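Local coordinates for protein BexL (Amycolatopsis orientalis, PDB 4XRW) that probably acts as a di-domain aromatase/cyclase, cyclising and aromatising the nascent polyketide of the type II polyketide synthase pathway that makes BE-7585A, at residues Asp27-Ala32 against Thr122-Leu127; Gln194-Ala199 against Val208-Pro213. All blocks are in the same frame, centred on the assembly; numbering follows the deposited sequence.

Contact 1 of 2, residues Asp27-Ala32 against Thr122-Leu127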
loop_
_atom_site.group_PDB
_atom_site.type_symbol
_atom_site.label_atom_id
_atom_site.label_comp_id
_atom_site.label_asym_id
_atom_site.label_seq_id
_atom_site.Cartn_x
_atom_site.Cartn_y
_atom_site.Cartn_z
ATOM N N ASP A 27 -9.533 -18.445 -11.084
ATOM C CA ASP A 27 -10.227 -18.378 -9.803
ATOM C C ASP A 27 -9.387 -18.977 -8.679
ATOM O O ASP A 27 -8.349 -19.596 -8.925
ATOM C CB ASP A 27 -11.606 -19.042 -9.892
ATOM C CG ASP A 27 -11.543 -20.463 -10.350
ATOM O OD1 ASP A 27 -10.888 -21.282 -9.667
ATOM O OD2 ASP A 27 -12.153 -20.759 -11.397
ATOM N N ILE A 28 -9.818 -18.697 -7.453
ATOM C CA ILE A 28 -9.192 -19.200 -6.242
ATOM C C ILE A 28 -10.253 -19.248 -5.148
ATOM O O ILE A 28 -11.232 -18.509 -5.210
ATOM C CB ILE A 28 -7.997 -18.329 -5.824
ATOM C CG1 ILE A 28 -7.037 -19.123 -4.944
ATOM C CG2 ILE A 28 -8.471 -17.055 -5.140
ATOM C CD1 ILE A 28 -5.653 -18.567 -4.876
ATOM N N LEU A 29 -10.072 -20.135 -4.159
ATOM C CA LEU A 29 -10.949 -20.168 -2.991
ATOM C C LEU A 29 -10.306 -19.372 -1.893
ATOM O O LEU A 29 -9.091 -19.455 -1.704
ATOM C CB LEU A 29 -11.201 -21.611 -2.510
ATOM C CG LEU A 29 -11.847 -22.563 -3.509
ATOM C CD1 LEU A 29 -11.792 -23.996 -2.962
ATOM C CD2 LEU A 29 -13.280 -22.164 -3.819
ATOM N N VAL A 30 -11.111 -18.603 -1.162
ATOM C CA VAL A 30 -10.619 -17.750 -0.081
ATOM C C VAL A 30 -11.423 -17.999 1.208
ATOM O O VAL A 30 -12.651 -18.045 1.172
ATOM C CB VAL A 30 -10.715 -16.251 -0.467
ATOM C CG1 VAL A 30 -10.317 -15.356 0.702
ATOM C CG2 VAL A 30 -9.850 -15.955 -1.711
ATOM N N ASP A 31 -10.736 -18.132 2.343
ATOM C CA ASP A 31 -11.415 -18.482 3.598
ATOM C C ASP A 31 -11.905 -17.242 4.353
ATOM O O ASP A 31 -11.511 -16.970 5.493
ATOM C CB ASP A 31 -10.498 -19.331 4.485
ATOM C CG ASP A 31 -10.150 -20.680 3.850
ATOM O OD1 ASP A 31 -10.971 -21.222 3.064
ATOM O OD2 ASP A 31 -9.047 -21.196 4.130
ATOM N N ALA A 32 -12.758 -16.485 3.674
ATOM C CA ALA A 32 -13.529 -15.406 4.271
ATOM C C ALA A 32 -14.871 -15.389 3.554
ATOM O O ALA A 32 -15.002 -15.948 2.469
ATOM C CB ALA A 32 -12.813 -14.058 4.143
ATOM N N THR A 122 -16.339 -19.006 3.620
ATOM C CA THR A 122 -15.438 -19.341 2.535
ATOM C C THR A 122 -16.072 -18.917 1.193
ATOM O O THR A 122 -17.293 -19.004 1.007
ATOM C CB THR A 122 -15.102 -20.860 2.603
ATOM O OG1 THR A 122 -13.685 -21.065 2.613
ATOM C CG2 THR A 122 -15.692 -21.605 1.487
ATOM N N ALA A 123 -15.240 -18.424 0.274
ATOM C CA ALA A 123 -15.744 -17.860 -0.976
ATOM C C ALA A 123 -14.865 -18.199 -2.169
ATOM O O ALA A 123 -13.663 -18.388 -2.038
ATOM C CB ALA A 123 -15.872 -16.348 -0.854
ATOM N N LYS A 124 -15.502 -18.264 -3.324
ATOM C CA LYS A 124 -14.824 -18.434 -4.595
ATOM C C LYS A 124 -14.696 -17.073 -5.273
ATOM O O LYS A 124 -15.692 -16.381 -5.478
ATOM C CB LYS A 124 -15.595 -19.395 -5.501
ATOM C CG LYS A 124 -14.872 -19.723 -6.793
ATOM C CD LYS A 124 -15.760 -20.543 -7.715
ATOM C CE LYS A 124 -15.091 -20.838 -9.039
ATOM N NZ LYS A 124 -15.969 -21.630 -9.954
ATOM N N VAL A 125 -13.465 -16.703 -5.587
ATOM C CA VAL A 125 -13.175 -15.436 -6.247
ATOM C C VAL A 125 -12.773 -15.724 -7.665
ATOM O O VAL A 125 -11.808 -16.432 -7.912
ATOM C CB VAL A 125 -12.076 -14.663 -5.528
ATOM C CG1 VAL A 125 -11.776 -13.338 -6.269
ATOM C CG2 VAL A 125 -12.499 -14.405 -4.094
ATOM N N ARG A 126 -13.555 -15.191 -8.590
ATOM C CA ARG A 126 -13.296 -15.300 -10.012
ATOM C C ARG A 126 -12.790 -13.982 -10.572
ATOM O O ARG A 126 -13.381 -12.930 -10.298
ATOM C CB ARG A 126 -14.573 -15.695 -10.730
ATOM C CG ARG A 126 -15.195 -16.973 -10.174
ATOM C CD ARG A 126 -16.556 -17.160 -10.764
ATOM N NE ARG A 126 -16.560 -17.119 -12.217
ATOM C CZ ARG A 126 -17.634 -16.864 -12.947
ATOM N NH1 ARG A 126 -18.791 -16.643 -12.340
ATOM N NH2 ARG A 126 -17.555 -16.824 -14.279
ATOM N N LEU A 127 -11.733 -14.058 -11.371
ATOM C CA LEU A 127 -11.132 -12.882 -11.972
ATOM C C LEU A 127 -11.114 -13.092 -13.466
ATOM O O LEU A 127 -10.405 -13.969 -13.970
ATOM C CB LEU A 127 -9.733 -12.650 -11.407
ATOM C CG LEU A 127 -8.876 -11.563 -12.050
ATOM C CD1 LEU A 127 -9.553 -10.217 -11.990
ATOM C CD2 LEU A 127 -7.488 -11.522 -11.382
#

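Contact 2 of 2, residues Gln194-Ala199 against Val208-Pro213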
loop_
_atom_site.group_PDB
_atom_site.type_symbol
_atom_site.label_atom_id
_atom_site.label_comp_id
_atom_site.label_asym_id
_atom_site.label_seq_id
_atom_site.Cartn_x
_atom_site.Cartn_y
_atom_site.Cartn_z
ATOM N N GLN A 194 10.661 16.238 2.122
ATOM C CA GLN A 194 12.038 16.400 1.701
ATOM C C GLN A 194 12.969 15.473 2.460
ATOM O O GLN A 194 13.841 15.884 3.273
ATOM C CB GLN A 194 12.449 17.882 1.848
ATOM C CG GLN A 194 11.600 18.767 0.973
ATOM C CD GLN A 194 11.904 20.254 1.107
ATOM O OE1 GLN A 194 13.000 20.649 1.487
ATOM N NE2 GLN A 194 10.923 21.071 0.786
ATOM N N ALA A 195 12.821 14.179 2.189
ATOM C CA ALA A 195 13.504 13.181 2.979
ATOM C C ALA A 195 14.990 13.089 2.642
ATOM O O ALA A 195 15.761 12.553 3.422
ATOM C CB ALA A 195 12.819 11.802 2.817
ATOM N N ALA A 196 15.404 13.676 1.525
ATOM C CA ALA A 196 16.817 13.702 1.179
ATOM C C ALA A 196 17.620 14.412 2.253
ATOM O O ALA A 196 18.805 14.154 2.408
ATOM C CB ALA A 196 17.021 14.364 -0.176
ATOM N N LEU A 197 16.951 15.292 3.007
ATOM C CA LEU A 197 17.601 16.083 4.052
ATOM C C LEU A 197 17.605 15.409 5.417
ATOM O O LEU A 197 18.124 15.965 6.397
ATOM C CB LEU A 197 16.904 17.444 4.144
ATOM C CG LEU A 197 16.870 18.281 2.852
ATOM C CD1 LEU A 197 16.119 19.565 3.079
ATOM C CD2 LEU A 197 18.291 18.604 2.318
ATOM N N TRP A 198 16.996 14.227 5.524
ATOM C CA TRP A 198 16.882 13.570 6.821
ATOM C C TRP A 198 18.199 13.078 7.409
ATOM O O TRP A 198 18.282 12.898 8.612
ATOM C CB TRP A 198 15.902 12.392 6.735
ATOM C CG TRP A 198 14.472 12.751 6.665
ATOM C CD1 TRP A 198 13.917 13.997 6.654
ATOM C CD2 TRP A 198 13.380 11.833 6.580
ATOM N NE1 TRP A 198 12.552 13.918 6.585
ATOM C CE2 TRP A 198 12.187 12.602 6.545
ATOM C CE3 TRP A 198 13.291 10.442 6.543
ATOM C CZ2 TRP A 198 10.937 12.030 6.482
ATOM C CZ3 TRP A 198 12.032 9.869 6.476
ATOM C CH2 TRP A 198 10.873 10.665 6.429
ATOM N N ALA A 199 19.237 12.852 6.592
ATOM C CA ALA A 199 20.509 12.443 7.168
ATOM C C ALA A 199 21.122 13.596 7.984
ATOM O O ALA A 199 21.907 13.340 8.882
ATOM C CB ALA A 199 21.485 11.979 6.099
ATOM N N VAL A 208 20.673 8.714 3.087
ATOM C CA VAL A 208 19.406 8.649 2.328
ATOM C C VAL A 208 19.681 8.614 0.850
ATOM O O VAL A 208 20.584 9.305 0.323
ATOM C CB VAL A 208 18.464 9.852 2.662
ATOM C CG1 VAL A 208 17.177 9.835 1.822
ATOM C CG2 VAL A 208 18.110 9.831 4.122
ATOM N N ASP A 209 18.883 7.790 0.163
ATOM C CA ASP A 209 18.942 7.601 -1.282
ATOM C C ASP A 209 17.507 7.769 -1.745
ATOM O O ASP A 209 16.731 6.795 -1.749
ATOM C CB ASP A 209 19.568 6.220 -1.591
ATOM C CG ASP A 209 19.498 5.811 -3.054
ATOM O OD1 ASP A 209 19.207 6.659 -3.928
ATOM O OD2 ASP A 209 19.749 4.591 -3.306
ATOM N N LEU A 210 17.114 9.026 -2.013
ATOM C CA LEU A 210 15.752 9.370 -2.422
ATOM C C LEU A 210 15.649 9.523 -3.936
ATOM O O LEU A 210 16.294 10.383 -4.528
ATOM C CB LEU A 210 15.279 10.666 -1.760
ATOM C CG LEU A 210 13.889 11.175 -2.150
ATOM C CD1 LEU A 210 12.809 10.194 -1.768
ATOM C CD2 LEU A 210 13.595 12.517 -1.526
ATOM N N ARG A 211 14.833 8.684 -4.563
ATOM C CA ARG A 211 14.616 8.768 -5.999
ATOM C C ARG A 211 13.244 9.337 -6.220
ATOM O O ARG A 211 12.297 8.880 -5.588
ATOM C CB ARG A 211 14.737 7.412 -6.665
ATOM C CG ARG A 211 16.109 6.739 -6.540
ATOM C CD ARG A 211 15.977 5.434 -5.807
ATOM N NE ARG A 211 17.255 4.751 -5.535
ATOM C CZ ARG A 211 17.498 3.484 -5.839
ATOM N NH1 ARG A 211 16.553 2.736 -6.426
ATOM N NH2 ARG A 211 18.681 2.951 -5.530
ATOM N N GLU A 212 13.127 10.352 -7.083
ATOM C CA GLU A 212 11.829 10.920 -7.361
ATOM C C GLU A 212 11.607 10.988 -8.881
ATOM O O GLU A 212 11.667 12.054 -9.462
ATOM C CB GLU A 212 11.682 12.289 -6.697
ATOM C CG GLU A 212 10.215 12.748 -6.642
ATOM C CD GLU A 212 9.884 13.752 -5.487
ATOM O OE1 GLU A 212 10.721 14.005 -4.576
ATOM O OE2 GLU A 212 8.746 14.273 -5.496
ATOM N N PRO A 213 11.297 9.833 -9.505
ATOM C CA PRO A 213 11.206 9.714 -10.964
ATOM C C PRO A 213 10.173 10.667 -11.573
ATOM O O PRO A 213 10.424 11.267 -12.611
ATOM C CB PRO A 213 10.800 8.249 -11.166
ATOM C CG PRO A 213 10.045 7.893 -9.935
ATOM C CD PRO A 213 10.801 8.606 -8.842
HETATM O O HOH W 1 20.505 12.613 0.716
#

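Contact 1 of 2, residues Asp27-Ala32 against Thr122-Leu127
Asp27 faces Arg126 in a non-hydrogen-bonded antiparallel pair, and its carboxylate meets CE near the end of the extended Lys124 chain. With CG set between the backbone N and the carbonyl carbon (chi1 57°), Asp27 OD2 comes to 4.2 Å from Lys124 NZ, an approach of opposite charges, probably favourable but short of a salt bridge; the Arg126 guanidinium turns instead to Glu25 and Glu116. Ile28 pairs with Val125 through two backbone bonds, Ile28 N to Val125 O at 3.0 Å and Val125 N to Ile28 O at 2.9 Å. At Leu29, on the same face as Asp27, CD2 rests on Lys124 CB at 4.0 Å. Val30 repeats the paired bonding with Ala123, Val30 N lying 2.7 Å from Ala123 O and Ala123 N 2.8 Å from Val30 O. Its side chain points to the other face, where Val30 CG2 meets Val125 CG2 at 3.9 Å; Val37 of helix 34-42 touches both valines, and Val163 and Leu159 of helix 138-166 cover them. Beyond the strand, Asp31 centres an inverse gamma turn, and its OD1 sits 2.8 Å from Thr122 OG1 with an angle too poor for a hydrogen bond. Ala32 follows, its carbonyl O against Ala123 CB. Joining the first and last strands of an antiparallel sheet, with an apolar face turned to the long helix, is characteristic of the helix-grip fold.

Contact 2 of 2, residues Gln194-Ala199 against Val208-Pro213
A water bridges Ala196 and Val208, donating to Ala196 O at 2.9 Å and, more weakly, to Val208 O at 3.3 Å. Beside this link the contact is apolar. Val208 straddles the carbonyl of Ala195: CG1 approaches Ala195 O to 3.5 Å and CG2 to 3.7 Å. Because CG1 stands anti to the backbone N (chi1 177°), the two methyls divide the short helical segment between them, CG1 against Ala196 CA and CG2 toward Ala199 N and Trp198 CB. Cutting Val208 back to an alanine would remove both methyls and is likely to leave a gap beside Ala195 O and Ala199 N. Two residues on, Leu210 reaches the start of the turn with one branch, CD2 lying 3.7 Å from Ala196 N and 4.1 Å from Ala196 CB. Trp198 adds little directly to the strand, but Ala195 CB sits 3.7 Å above the centre of its ring, and its NE1 bonds to Phe191 O; the ring thus packs on the methyl of Ala195, while Val208 meets that residue at its carbonyl. Ala195 O also accepts the 3-10 bond from Trp198 N, so its polar need is met within the turn; between these two segments the contact rests on methyl packing and one shared water, which is consistent with a turn seated by shape rather than by direct polar bonds.

How the contacts relate
From the N terminus, strand 22-30 enters contact 1 at once, and the chain then runs through helix 34-42 and most of the first sheet before strand 123-133 returns to close a loop of about 90 residues. Helix 138-166 follows and leads into the second domain. There, contact 2 closes a much shorter loop, in which the end of helix 198-201 and the start of strand 205-212 lie between the two segments. The contacts are in series, neither nesting nor crossing. Contact 1 brings the two ends of the first sheet's chain path together; contact 2 sets a helical turn against an outermost strand of the other sheet. Their centres lie 41 Å apart, on opposite sides of the chain's centre.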